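Local coordinates for protein N-(5'-phosphoribosyl)anthranilate isomerase (Thermococcus kodakarensis, PDB 5LHE) that catalyses the isomerisation of N-(5-phospho-beta-D-ribosyl)anthranilate to 1-(2-carboxyphenylamino)-1-deoxy-D-ribulose 5-phosphate, the third of five steps from chorismate to L-tryptophan, at residues 147-152 against 172-177; 101-106 against 131-136; 13-18 against 46-51; 2-7 against 20-25; 58-63 against 79-84. All coordinates share one frame; numbering follows the deposited sequence. Where two conformers were deposited one is given.

Contact 1: residues 147-152 against 172-177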
# COMPACT_ATOMS: atom_id res chain seq x y z
N VAL A 147 15.09 -2.61 -8.82
CA VAL A 147 14.09 -2.01 -9.68
C VAL A 147 13.44 -0.86 -8.92
O VAL A 147 13.37 0.27 -9.41
CB VAL A 147 13.03 -3.03 -10.13
CG1 VAL A 147 11.77 -2.32 -10.61
CG2 VAL A 147 13.59 -3.90 -11.23
N SER A 148 13.02 -1.15 -7.69
CA SER A 148 12.40 -0.16 -6.84
C SER A 148 13.34 1.00 -6.53
O SER A 148 12.91 2.13 -6.33
CB SER A 148 11.91 -0.81 -5.56
OG SER A 148 10.93 -1.79 -5.88
N ALA A 149 14.63 0.73 -6.47
CA ALA A 149 15.56 1.78 -6.11
C ALA A 149 15.65 2.81 -7.22
O ALA A 149 15.76 4.02 -6.97
CB ALA A 149 16.91 1.22 -5.78
N ILE A 150 15.63 2.33 -8.46
CA ILE A 150 15.59 3.21 -9.64
C ILE A 150 14.33 4.05 -9.63
O ILE A 150 14.37 5.27 -9.81
CB ILE A 150 15.62 2.42 -10.94
CG1 ILE A 150 16.95 1.68 -11.08
CG2 ILE A 150 15.41 3.36 -12.13
CD1 ILE A 150 16.92 0.52 -12.02
N ILE A 151 13.21 3.39 -9.42
CA ILE A 151 11.91 4.06 -9.42
C ILE A 151 11.84 5.15 -8.36
O ILE A 151 11.30 6.24 -8.58
CB ILE A 151 10.77 3.05 -9.17
CG1 ILE A 151 10.84 1.91 -10.18
CG2 ILE A 151 9.42 3.73 -9.20
CD1 ILE A 151 10.56 2.34 -11.59
N ALA A 152 12.39 4.83 -7.19
CA ALA A 152 12.26 5.69 -6.02
C ALA A 152 13.03 7.00 -6.20
O ALA A 152 12.87 7.92 -5.41
CB ALA A 152 12.73 4.95 -4.78
N ILE A 172 15.07 -0.29 3.43
CA ILE A 172 14.98 1.16 3.39
C ILE A 172 16.25 1.81 2.84
O ILE A 172 16.19 2.56 1.88
CB ILE A 172 14.66 1.74 4.78
CG1 ILE A 172 13.19 1.46 5.12
CG2 ILE A 172 14.94 3.25 4.82
CD1 ILE A 172 12.82 1.84 6.53
N ARG A 173 17.40 1.53 3.41
CA ARG A 173 18.57 2.23 2.88
C ARG A 173 19.07 1.58 1.58
O ARG A 173 19.98 2.11 0.94
CB ARG A 173 19.67 2.34 3.92
CG ARG A 173 19.17 2.20 5.34
CD ARG A 173 20.32 1.99 6.29
NE ARG A 173 19.87 1.51 7.58
CZ ARG A 173 20.70 1.20 8.57
NH1 ARG A 173 22.01 1.33 8.38
NH2 ARG A 173 20.23 0.77 9.73
N TRP A 174 18.44 0.49 1.16
CA TRP A 174 18.66 -0.01 -0.18
C TRP A 174 17.84 0.86 -1.14
O TRP A 174 18.40 1.58 -1.97
CB TRP A 174 18.28 -1.49 -0.28
CG TRP A 174 18.63 -2.17 -1.60
CD1 TRP A 174 18.60 -1.61 -2.85
CD2 TRP A 174 19.02 -3.54 -1.79
NE1 TRP A 174 18.97 -2.55 -3.80
CE2 TRP A 174 19.23 -3.74 -3.17
CE3 TRP A 174 19.23 -4.62 -0.92
CZ2 TRP A 174 19.63 -4.96 -3.70
CZ3 TRP A 174 19.62 -5.84 -1.45
CH2 TRP A 174 19.82 -6.00 -2.82
N VAL A 175 16.52 0.81 -1.00
CA VAL A 175 15.61 1.52 -1.91
C VAL A 175 15.47 3.03 -1.63
O VAL A 175 15.23 3.82 -2.55
CB VAL A 175 14.22 0.85 -1.88
CG1 VAL A 175 13.20 1.64 -2.70
CG2 VAL A 175 14.30 -0.58 -2.39
N LYS A 176 15.66 3.44 -0.37
CA LYS A 176 15.37 4.81 0.06
C LYS A 176 14.02 5.32 -0.46
O LYS A 176 13.95 6.33 -1.16
CB LYS A 176 16.48 5.77 -0.39
CG LYS A 176 17.86 5.34 0.04
CD LYS A 176 18.89 6.44 -0.19
CE LYS A 176 19.47 6.37 -1.59
NZ LYS A 176 20.93 6.76 -1.60
N PRO A 177 12.95 4.60 -0.11
CA PRO A 177 11.63 5.05 -0.53
C PRO A 177 11.15 6.18 0.37
O PRO A 177 11.74 6.38 1.43
CB PRO A 177 10.77 3.81 -0.34
CG PRO A 177 11.39 3.17 0.87
CD PRO A 177 12.87 3.38 0.71

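Contact 2: residues 101-106 against 131-136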
# COMPACT_ATOMS: atom_id res chain seq x y z
N LYS A 101 -1.91 4.17 -6.05
CA LYS A 101 -1.92 3.14 -7.07
C LYS A 101 -0.77 2.17 -6.83
O LYS A 101 0.39 2.57 -6.76
CB LYS A 101 -1.83 3.77 -8.47
CG LYS A 101 -1.79 2.77 -9.61
CD LYS A 101 -3.10 2.01 -9.81
CE LYS A 101 -3.03 1.12 -11.04
NZ LYS A 101 -2.19 -0.11 -10.84
N ALA A 102 -1.11 0.89 -6.66
CA ALA A 102 -0.15 -0.19 -6.46
C ALA A 102 0.33 -0.81 -7.78
O ALA A 102 -0.48 -1.13 -8.65
CB ALA A 102 -0.77 -1.27 -5.61
N PHE A 103 1.64 -1.00 -7.90
CA PHE A 103 2.23 -1.56 -9.11
C PHE A 103 3.03 -2.77 -8.71
O PHE A 103 3.84 -2.72 -7.77
CB PHE A 103 3.15 -0.55 -9.82
CG PHE A 103 2.47 0.72 -10.22
CD1 PHE A 103 2.42 1.79 -9.35
CD2 PHE A 103 1.91 0.85 -11.49
CE1 PHE A 103 1.81 2.97 -9.73
CE2 PHE A 103 1.30 2.02 -11.86
CZ PHE A 103 1.25 3.08 -10.98
N MET A 104 2.80 -3.88 -9.40
CA MET A 104 3.61 -5.05 -9.18
C MET A 104 4.97 -4.78 -9.80
O MET A 104 5.06 -4.22 -10.89
CB MET A 104 2.96 -6.30 -9.79
CG MET A 104 3.09 -7.53 -8.90
SD MET A 104 2.18 -7.34 -7.35
CE MET A 104 0.49 -7.48 -7.90
N VAL A 105 6.02 -5.15 -9.07
CA VAL A 105 7.37 -5.02 -9.60
C VAL A 105 7.58 -6.11 -10.64
O VAL A 105 7.42 -7.30 -10.35
CB VAL A 105 8.43 -5.11 -8.50
CG1 VAL A 105 9.83 -5.07 -9.10
CG2 VAL A 105 8.26 -3.97 -7.51
N PRO A 106 7.89 -5.71 -11.88
CA PRO A 106 8.07 -6.74 -12.90
C PRO A 106 9.46 -7.36 -12.78
O PRO A 106 10.43 -6.66 -12.51
CB PRO A 106 7.89 -5.96 -14.22
CG PRO A 106 8.25 -4.55 -13.89
CD PRO A 106 7.96 -4.34 -12.43
N ILE A 131 2.31 6.39 -5.10
CA ILE A 131 2.69 5.19 -5.82
C ILE A 131 3.22 4.19 -4.83
O ILE A 131 4.05 4.52 -3.98
CB ILE A 131 3.76 5.50 -6.90
CG1 ILE A 131 3.16 6.34 -8.02
CG2 ILE A 131 4.38 4.22 -7.46
CD1 ILE A 131 4.10 7.38 -8.58
N LEU A 132 2.70 2.97 -4.90
CA LEU A 132 3.13 1.86 -4.04
C LEU A 132 3.72 0.76 -4.92
O LEU A 132 3.09 0.32 -5.90
CB LEU A 132 1.97 1.32 -3.19
CG LEU A 132 2.17 0.13 -2.21
CD1 LEU A 132 1.17 0.15 -1.05
CD2 LEU A 132 2.09 -1.21 -2.92
N LEU A 133 4.94 0.34 -4.58
CA LEU A 133 5.61 -0.74 -5.32
C LEU A 133 5.53 -2.01 -4.51
O LEU A 133 6.08 -2.10 -3.41
CB LEU A 133 7.07 -0.37 -5.62
CG LEU A 133 7.32 0.89 -6.44
CD1 LEU A 133 8.77 0.94 -6.89
CD2 LEU A 133 6.39 0.94 -7.64
N ASP A 134 4.83 -3.00 -5.05
CA ASP A 134 4.61 -4.25 -4.36
C ASP A 134 5.70 -5.25 -4.74
O ASP A 134 5.65 -5.88 -5.80
CB ASP A 134 3.23 -4.81 -4.71
CG ASP A 134 2.66 -5.67 -3.60
OD1 ASP A 134 3.39 -5.98 -2.64
OD2 ASP A 134 1.48 -6.04 -3.70
N THR A 135 6.70 -5.37 -3.87
CA THR A 135 7.81 -6.30 -4.09
C THR A 135 7.41 -7.74 -3.79
O THR A 135 6.50 -8.00 -3.01
CB THR A 135 9.02 -5.92 -3.23
OG1 THR A 135 8.62 -5.89 -1.85
CG2 THR A 135 9.50 -4.56 -3.60
N GLY A 136 8.12 -8.69 -4.40
CA GLY A 136 7.78 -10.10 -4.27
C GLY A 136 8.67 -10.90 -3.34
O GLY A 136 9.32 -10.35 -2.45

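Contact 3: residues 13-18 against 46-51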
# COMPACT_ATOMS: atom_id res chain seq x y z
N ASP A 13 -9.97 -2.60 17.46
CA ASP A 13 -8.80 -2.77 18.30
C ASP A 13 -7.56 -2.62 17.43
O ASP A 13 -6.68 -1.82 17.73
CB ASP A 13 -8.81 -4.13 19.00
CG ASP A 13 -9.84 -4.20 20.10
OD1 ASP A 13 -10.29 -3.13 20.57
OD2 ASP A 13 -10.21 -5.33 20.51
N GLU A 14 -7.52 -3.37 16.33
CA GLU A 14 -6.41 -3.28 15.40
C GLU A 14 -6.22 -1.85 14.89
O GLU A 14 -5.10 -1.35 14.81
CB GLU A 14 -6.61 -4.23 14.24
CG GLU A 14 -6.35 -5.68 14.56
CD GLU A 14 -6.34 -6.53 13.31
OE1 GLU A 14 -7.10 -6.22 12.37
OE2 GLU A 14 -5.57 -7.52 13.25
N LEU A 15 -7.33 -1.18 14.57
CA LEU A 15 -7.28 0.18 14.04
C LEU A 15 -6.73 1.19 15.05
O LEU A 15 -5.82 1.97 14.73
CB LEU A 15 -8.68 0.62 13.58
CG LEU A 15 -8.84 2.09 13.20
CD1 LEU A 15 -7.85 2.50 12.13
CD2 LEU A 15 -10.26 2.38 12.74
N ARG A 16 -7.27 1.20 16.26
CA ARG A 16 -6.79 2.14 17.27
C ARG A 16 -5.31 1.93 17.60
O ARG A 16 -4.59 2.89 17.90
CB ARG A 16 -7.66 2.04 18.52
CG ARG A 16 -9.06 2.59 18.32
CD ARG A 16 -8.98 4.06 17.91
NE ARG A 16 -10.25 4.75 18.06
CZ ARG A 16 -10.83 5.46 17.09
NH1 ARG A 16 -10.23 5.59 15.92
NH2 ARG A 16 -11.99 6.06 17.31
N LEU A 17 -4.87 0.67 17.54
CA LEU A 17 -3.47 0.33 17.71
C LEU A 17 -2.60 1.00 16.64
O LEU A 17 -1.70 1.77 16.96
CB LEU A 17 -3.27 -1.20 17.69
CG LEU A 17 -1.82 -1.72 17.77
CD1 LEU A 17 -1.11 -1.23 19.01
CD2 LEU A 17 -1.76 -3.24 17.69
N VAL A 18 -2.89 0.73 15.36
CA VAL A 18 -2.02 1.22 14.29
C VAL A 18 -1.99 2.74 14.27
O VAL A 18 -0.99 3.35 13.88
CB VAL A 18 -2.44 0.70 12.88
CG1 VAL A 18 -2.55 -0.80 12.88
CG2 VAL A 18 -3.74 1.33 12.41
N ILE A 46 -13.74 2.77 8.69
CA ILE A 46 -13.49 4.03 8.02
C ILE A 46 -14.12 5.19 8.78
O ILE A 46 -13.54 6.26 8.86
CB ILE A 46 -13.99 3.99 6.56
CG1 ILE A 46 -13.06 3.10 5.73
CG2 ILE A 46 -14.04 5.38 5.97
CD1 ILE A 46 -13.52 2.86 4.31
N GLU A 47 -15.30 4.97 9.36
CA GLU A 47 -15.96 6.06 10.07
C GLU A 47 -15.21 6.47 11.34
O GLU A 47 -15.20 7.65 11.69
CB GLU A 47 -17.41 5.70 10.43
CG GLU A 47 -18.15 6.85 11.13
CD GLU A 47 -19.56 6.51 11.56
OE1 GLU A 47 -20.08 5.45 11.16
OE2 GLU A 47 -20.15 7.31 12.32
N MET A 48 -14.58 5.53 12.04
CA MET A 48 -13.94 5.88 13.31
C MET A 48 -12.48 6.29 13.17
O MET A 48 -11.92 6.91 14.07
CB MET A 48 -14.07 4.72 14.30
CG MET A 48 -13.51 3.40 13.81
SD MET A 48 -13.79 2.07 14.99
CE MET A 48 -12.57 2.46 16.24
N ALA A 49 -11.86 5.98 12.03
CA ALA A 49 -10.43 6.23 11.85
C ALA A 49 -10.01 7.67 12.08
O ALA A 49 -10.72 8.60 11.70
CB ALA A 49 -10.00 5.79 10.48
N GLU A 50 -8.83 7.82 12.70
CA GLU A 50 -8.27 9.12 13.08
C GLU A 50 -7.14 9.53 12.14
O GLU A 50 -6.79 10.71 12.07
CB GLU A 50 -7.75 9.08 14.52
CG GLU A 50 -8.78 8.70 15.57
CD GLU A 50 -9.57 9.89 16.08
OE1 GLU A 50 -9.17 11.04 15.77
OE2 GLU A 50 -10.57 9.68 16.79
N ILE A 51 -6.58 8.56 11.43
CA ILE A 51 -5.58 8.80 10.38
C ILE A 51 -6.17 8.40 9.04
O ILE A 51 -7.23 7.78 9.01
CB ILE A 51 -4.27 8.01 10.63
CG1 ILE A 51 -4.54 6.50 10.54
CG2 ILE A 51 -3.67 8.37 11.96
CD1 ILE A 51 -3.30 5.62 10.65

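Contact 4: residues 2-7 against 20-25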
# COMPACT_ATOMS: atom_id res chain seq x y z
N GLU A 2 8.99 11.03 6.36
CA GLU A 2 8.56 9.86 5.60
C GLU A 2 7.06 9.55 5.70
O GLU A 2 6.24 10.43 5.93
CB GLU A 2 9.34 8.64 6.04
CG GLU A 2 10.78 8.63 5.64
CD GLU A 2 11.41 7.26 5.80
OE1 GLU A 2 10.65 6.27 5.83
OE2 GLU A 2 12.66 7.17 5.92
N PHE A 3 6.72 8.28 5.53
CA PHE A 3 5.33 7.82 5.50
C PHE A 3 5.29 6.34 5.86
O PHE A 3 5.94 5.51 5.22
CB PHE A 3 4.72 8.10 4.11
CG PHE A 3 3.32 7.55 3.91
CD1 PHE A 3 2.22 8.21 4.41
CD2 PHE A 3 3.12 6.38 3.18
CE1 PHE A 3 0.93 7.71 4.22
CE2 PHE A 3 1.84 5.88 2.98
CZ PHE A 3 0.75 6.54 3.50
N VAL A 4 4.55 6.00 6.91
CA VAL A 4 4.36 4.60 7.23
C VAL A 4 2.91 4.23 7.16
O VAL A 4 2.08 4.85 7.83
CB VAL A 4 4.83 4.22 8.64
CG1 VAL A 4 4.57 2.71 8.86
CG2 VAL A 4 6.31 4.57 8.84
N LYS A 5 2.60 3.22 6.36
CA LYS A 5 1.26 2.68 6.32
C LYS A 5 1.25 1.28 6.92
O LYS A 5 2.10 0.45 6.57
CB LYS A 5 0.74 2.65 4.88
CG LYS A 5 -0.57 1.93 4.71
CD LYS A 5 -1.23 2.26 3.37
CE LYS A 5 -2.42 1.37 3.08
NZ LYS A 5 -1.95 0.16 2.37
N ILE A 6 0.32 1.02 7.82
CA ILE A 6 0.11 -0.34 8.30
C ILE A 6 -1.22 -0.87 7.76
O ILE A 6 -2.29 -0.43 8.19
CB ILE A 6 0.15 -0.42 9.81
CG1 ILE A 6 1.55 -0.09 10.30
CG2 ILE A 6 -0.23 -1.81 10.27
CD1 ILE A 6 1.74 -0.26 11.80
N CYS A 7 -1.14 -1.80 6.82
CA CYS A 7 -2.29 -2.20 6.00
C CYS A 7 -3.08 -3.37 6.58
O CYS A 7 -2.53 -4.23 7.27
CB CYS A 7 -1.84 -2.57 4.59
SG CYS A 7 -3.23 -2.70 3.39
N ARG A 20 -1.63 4.74 16.55
CA ARG A 20 -0.60 5.31 17.42
C ARG A 20 0.76 5.41 16.73
O ARG A 20 1.66 6.10 17.22
CB ARG A 20 -0.48 4.48 18.70
CG ARG A 20 -1.72 4.56 19.57
CD ARG A 20 -1.39 4.28 21.02
NE ARG A 20 -0.87 2.93 21.22
CZ ARG A 20 -1.63 1.85 21.38
NH1 ARG A 20 -2.95 1.96 21.37
NH2 ARG A 20 -1.07 0.67 21.57
N TYR A 21 0.92 4.74 15.60
CA TYR A 21 2.24 4.61 14.99
C TYR A 21 2.30 5.05 13.55
O TYR A 21 3.25 5.73 13.13
CB TYR A 21 2.71 3.16 15.08
CG TYR A 21 2.76 2.65 16.48
CD1 TYR A 21 1.65 2.03 17.06
CD2 TYR A 21 3.92 2.77 17.24
CE1 TYR A 21 1.70 1.56 18.36
CE2 TYR A 21 3.98 2.30 18.52
CZ TYR A 21 2.87 1.70 19.08
OH TYR A 21 2.95 1.22 20.38
N ALA A 22 1.28 4.65 12.79
CA ALA A 22 1.31 4.76 11.34
C ALA A 22 0.70 6.06 10.86
O ALA A 22 -0.14 6.65 11.53
CB ALA A 22 0.57 3.57 10.72
N ASP A 23 1.15 6.51 9.69
CA ASP A 23 0.66 7.73 9.06
C ASP A 23 -0.61 7.45 8.27
O ASP A 23 -1.39 8.37 7.97
CB ASP A 23 1.74 8.31 8.15
CG ASP A 23 3.03 8.58 8.91
OD1 ASP A 23 2.96 9.21 9.98
OD2 ASP A 23 4.10 8.14 8.46
N ALA A 24 -0.80 6.19 7.91
CA ALA A 24 -2.02 5.75 7.23
C ALA A 24 -2.24 4.27 7.51
O ALA A 24 -1.34 3.55 7.93
CB ALA A 24 -1.93 5.99 5.72
N THR A 25 -3.46 3.81 7.27
CA THR A 25 -3.73 2.40 7.37
C THR A 25 -4.65 2.01 6.22
O THR A 25 -4.87 2.79 5.29
CB THR A 25 -4.35 2.03 8.75
OG1 THR A 25 -4.46 0.60 8.86
CG2 THR A 25 -5.72 2.70 8.94

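Contact 5: residues 58-63 against 79-84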
# COMPACT_ATOMS: atom_id res chain seq x y z
N THR A 58 -8.37 -5.05 -5.05
CA THR A 58 -7.91 -5.46 -6.36
C THR A 58 -9.04 -5.32 -7.39
O THR A 58 -8.95 -5.85 -8.49
CB THR A 58 -7.40 -6.90 -6.33
OG1 THR A 58 -8.47 -7.78 -5.97
CG2 THR A 58 -6.27 -7.02 -5.33
N MET A 59 -10.09 -4.59 -7.02
CA MET A 59 -11.21 -4.35 -7.93
C MET A 59 -10.71 -3.73 -9.24
O MET A 59 -9.83 -2.86 -9.23
CB MET A 59 -12.27 -3.44 -7.28
CG MET A 59 -13.17 -4.14 -6.26
SD MET A 59 -14.43 -3.10 -5.49
CE MET A 59 -13.45 -1.78 -4.79
N LYS A 60 -11.28 -4.17 -10.36
CA LYS A 60 -10.72 -3.85 -11.66
C LYS A 60 -11.56 -2.85 -12.45
O LYS A 60 -11.04 -2.12 -13.29
CB LYS A 60 -10.54 -5.12 -12.48
CG LYS A 60 -9.91 -6.28 -11.74
CD LYS A 60 -10.17 -7.60 -12.47
CE LYS A 60 -11.66 -7.82 -12.71
NZ LYS A 60 -11.94 -9.12 -13.40
N THR A 61 -12.86 -2.84 -12.19
CA THR A 61 -13.76 -2.00 -12.97
C THR A 61 -14.28 -0.84 -12.12
O THR A 61 -14.42 -0.96 -10.90
CB THR A 61 -14.95 -2.81 -13.55
OG1 THR A 61 -15.93 -3.02 -12.53
CG2 THR A 61 -14.47 -4.16 -14.10
N PHE A 62 -14.51 0.28 -12.77
CA PHE A 62 -15.00 1.49 -12.11
C PHE A 62 -16.30 1.31 -11.31
O PHE A 62 -16.41 1.84 -10.20
CB PHE A 62 -15.18 2.60 -13.16
CG PHE A 62 -15.94 3.79 -12.66
CD1 PHE A 62 -17.33 3.85 -12.79
CD2 PHE A 62 -15.28 4.84 -12.05
CE1 PHE A 62 -18.02 4.94 -12.31
CE2 PHE A 62 -15.97 5.92 -11.57
CZ PHE A 62 -17.34 5.98 -11.71
N PRO A 63 -17.31 0.61 -11.87
CA PRO A 63 -18.53 0.52 -11.05
C PRO A 63 -18.29 -0.20 -9.72
O PRO A 63 -18.87 0.18 -8.70
CB PRO A 63 -19.49 -0.27 -11.94
CG PRO A 63 -19.00 -0.05 -13.33
CD PRO A 63 -17.50 0.03 -13.21
N VAL A 79 -5.58 1.40 -5.15
CA VAL A 79 -6.00 0.67 -6.33
C VAL A 79 -4.92 -0.36 -6.65
O VAL A 79 -3.82 -0.01 -7.07
CB VAL A 79 -6.23 1.59 -7.51
CG1 VAL A 79 -6.58 0.78 -8.76
CG2 VAL A 79 -7.32 2.60 -7.17
N HIS A 80 -5.26 -1.63 -6.44
CA HIS A 80 -4.27 -2.70 -6.46
C HIS A 80 -4.56 -3.59 -7.65
O HIS A 80 -4.50 -4.81 -7.54
CB HIS A 80 -4.30 -3.47 -5.14
CG HIS A 80 -2.96 -3.92 -4.67
ND1 HIS A 80 -2.59 -3.90 -3.34
CD2 HIS A 80 -1.90 -4.43 -5.34
CE1 HIS A 80 -1.36 -4.35 -3.21
NE2 HIS A 80 -0.91 -4.68 -4.41
N SER A 81 -4.91 -2.95 -8.76
CA SER A 81 -5.25 -3.63 -10.01
C SER A 81 -4.80 -2.75 -11.17
O SER A 81 -4.54 -1.57 -10.99
CB SER A 81 -6.75 -3.90 -10.11
OG SER A 81 -7.46 -2.77 -10.59
N ASP A 82 -4.73 -3.32 -12.36
CA ASP A 82 -4.30 -2.56 -13.53
C ASP A 82 -5.46 -1.75 -14.10
O ASP A 82 -5.70 -1.77 -15.31
CB ASP A 82 -3.73 -3.49 -14.60
CG ASP A 82 -2.84 -4.59 -14.03
OD1 ASP A 82 -2.43 -4.49 -12.85
OD2 ASP A 82 -2.54 -5.55 -14.78
N MET A 83 -6.18 -1.04 -13.23
CA MET A 83 -7.32 -0.27 -13.69
C MET A 83 -6.84 0.96 -14.43
O MET A 83 -5.87 1.60 -14.02
CB MET A 83 -8.25 0.12 -12.54
CG MET A 83 -9.56 0.75 -13.00
SD MET A 83 -10.75 0.96 -11.66
CE MET A 83 -9.76 1.82 -10.46
N HIS A 84 -7.52 1.28 -15.52
CA HIS A 84 -7.12 2.34 -16.43
C HIS A 84 -7.01 3.67 -15.70
O HIS A 84 -7.84 3.98 -14.84
CB HIS A 84 -8.11 2.44 -17.59
CG HIS A 84 -7.58 3.17 -18.79
ND1 HIS A 84 -7.67 4.54 -18.92
CD2 HIS A 84 -6.97 2.73 -19.91
CE1 HIS A 84 -7.13 4.91 -20.07
NE2 HIS A 84 -6.70 3.83 -20.69

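Contact 1: residues 147-152 against 172-177
Val175, the last residue of helix 168-175, lies against Ser148, Ala149 and Ala152 of helix 140-151, where two neighbouring helices of the outer layer of a TIM barrel come together. Ala149 and Val175 bring their CA atoms to 4.2 Å, a spacing that the small Ala149 side chain probably permits. The two methyls of Val175 divide the work. CG1, anti to the backbone N (chi1 174°), reaches the main chain of the other helix and stands 3.7 Å from Ser148 O; CG2 lies beside the backbone N and meets Ser148 CB at 4.0 Å. Ser148 itself is buried, and its OG is taken up within its own helix by the carbonyl of Asp144. Ala149 CB rests near Val175 CA and also comes to the edge of the Trp174 indole, near the ring plane, with Trp174 CD1 4.4 Å away. The same indole meets Tyr145 edge-to-face, which gives helix 140-151 a second hold on it. Leu159 of strand 158-160 touches Ser148, Val175 and Pro177, so the helix pair sits directly on the barrel wall. Past the helix end, Lys176 takes a positive phi (46°) and turns the chain toward Pro177. At this end Ala152 CB fills the angle between backbone and side chain, 3.5 Å from Val175 O and 3.9 Å from Val175 CG1.

Contact 2: residues 101-106 against 131-136
Phe103 meets the branched side chain of Ile131 obliquely with the CD1-CE1 side of its ring: Phe103 CE1 is 3.6 Å from Ile131 CG2, and CD1 of the same ring is equally near that methyl. Chi1 of Phe103 is -59°, which puts CG anti to the carbonyl carbon and brings the ring to Ile131, while its CB remains beside Leu133 CD2. Tyr126 meets the ring at a steep angle, and Leu119 and Ile123 of helix 112-123 pack on it. Leu133 also points to this helix-facing side of the sheet; Lys101 starts out on it, but its chain then leads away, NZ curling back to Ala102 O and also binding Ser81 O. On the other face, Ala102 CB touches Leu132 CD2 at 3.9 Å, and farther along Met104 and Asp134 lie side by side pointing the same way, with Met104 SD 3.8 Å from Asp134 CB. Asp134 OD2 is hydrogen-bonded to His80. Main-chain bonds run in parallel register: Leu132 N to Lys101 O, Phe103 N to Leu132 O (2.8 Å, nearly in line with the carbonyl), and Asp134 N to Phe103 O (2.9 Å, 175° at the hydrogen). Beyond the strands the pairing fades, and Val105 N to Asp134 O is weak at 3.4 Å. Val105 CG2 there settles near Leu133 CB and Thr135 CG2. Strands 98-104 and 130-134, 29° apart in direction and joined through helix 112-123, form a parallel beta-alpha-beta unit of the eight-stranded TIM barrel.

Contact 3: residues 13-18 against 46-51
Arg16 reaches from helix 12-18 to the end of helix 39-48 and donates from NH1 to Met48 O, 2.8 Å away and 163° at the hydrogen. The oxygen lies in the guanidinium plane, yet the donor stands well above the plane of the carbonyl. Arg16 NH2 adds a weak second bond to the same oxygen, so both terminal nitrogens converge on one acceptor. NH1 has a further partner in Glu19, with which it forms a salt bridge. Glu50 contributes charge alone: its OE2 is a long 3.9 Å from Arg16 NH2, well out of the guanidinium plane, with no N-H aimed at it, and the two planar groups are turned 56° apart. Glu50 N is bound in turn by the carboxylate of Glu19. The two acids probably help to hold the guanidinium in place. In the Met48 conformer given, one of two modelled, the S-methyl covers one face of the guanidinium, with Met48 CE 3.6 Å from Arg16 CZ and over the centre of the group. Chi1 of this conformer (56°) wedges CG between the backbone N and the carbonyl carbon, which aims the chain at the neighbouring helix; in passing, Met48 CG meets Leu15 CD2 at 3.6 Å. The same Leu15 methyl also touches Ala49, the first residue to leave the helix. Below this surface clasp, Leu15 and Val18 rest on Thr25 and Ile46 on Val27, so strand 24-28 underlies both helices, which are consecutive in the outer layer of the barrel.

Contact 4: residues 2-7 against 20-25
Asp23 grips strand 3-7 through both its backbone and its side chain. Its OD2 takes the N-H of Val4 at 2.7 Å, met on the anti side of the carboxylate, and Asp23 N returns a bond to Val4 O in the carbonyl plane. With an alanine here, Val4 N would probably be left without its carboxylate acceptor, and strand 3-7 would lose one of its ties to residues 20-25. Ala24 N also donates to Val4 O, at 3.2 Å, so one carbonyl holds two successive N-H groups. Ile6 N then binds Ala24 O, continuing the parallel ladder. Chi1 of Thr25 (-173°) turns the hydroxyl away from its own N and toward Ile6 O, to which it donates, though the modelled bond is so short that its exact length is doubtful. Among apolar contacts, Phe3 CZ lies 3.5 Å from Ala24 CB, while the Phe3 and Asp23 side chains run past each other in opposite directions, CD1 touching CB. Ala22 CB sits 3.8 Å from Ile6 CG1. Lys5 NZ makes a salt bridge with Asp181 and a hydrogen bond to Gln78. Strand 3-7 lies between strands 24-28 and 179-182 in the closed barrel, with Ile6 covered outside by Val18 of helix 12-18 and Ile197 of helix 194-204.

Contact 5: residues 58-63 against 79-84
Ser81 OG donates to Met59 O at 2.7 Å, the donor standing above the carbonyl plane, 38° out of it. With chi1 at 84° the hydroxyl stands between its own backbone N and carbonyl carbon, while Ser81 CB lies 3.4 Å from Thr58 O. Met59 O is also bound by Trp65 NE1, so two donors hold it. Losing the hydroxyl to an alanine is likely to cost Met59 O one of these donors and weaken the tie between the two loops. Van der Waals contacts flank the bond. At one end, Thr58 CG2 sits 3.6 Å from His80 O and crosses the His80 side chain at CB. At the other, Met83 lays CG against Lys60 O at 3.2 Å, and its SD passes 4.0 Å from Phe62 N. Val88, Leu91 and Trp65 touch the Met83 side chain, and Tyr126 OH is hydrogen-bonded to Met83 O. Each loop runs from the C-terminal end of a barrel strand to a helix N-cap, Thr61 before helix 62-72 and His84 before helix 85-95: neighbouring beta-alpha loops on the C-terminal rim, which carries the active site in TIM barrels.

From the N terminus, contact 4 closes the first beta-alpha-beta loop, tying strand 3-7 to strand 24-28. Contact 3 starts inside that loop and ends beyond it, joining helices 12-18 and 39-48, so the two cross; they also touch, Val18 against Ile6 and Ile51 against Ala22. The rest follow in series, each closing its own loop: contact 5 between consecutive strand-to-helix loops, contact 2 round the beta-alpha-beta unit through helix 112-123, and contact 1 between helices 140-151 and 168-175. Contact 5 meets contact 2 through Val79 O and Ala102 N, and contact 2 packs on contact 1 through Leu133 and Ser148. Contacts 2 and 4 lie on opposite sides of the chain's centre, about 17 Å apart between centres, within one closed sheet.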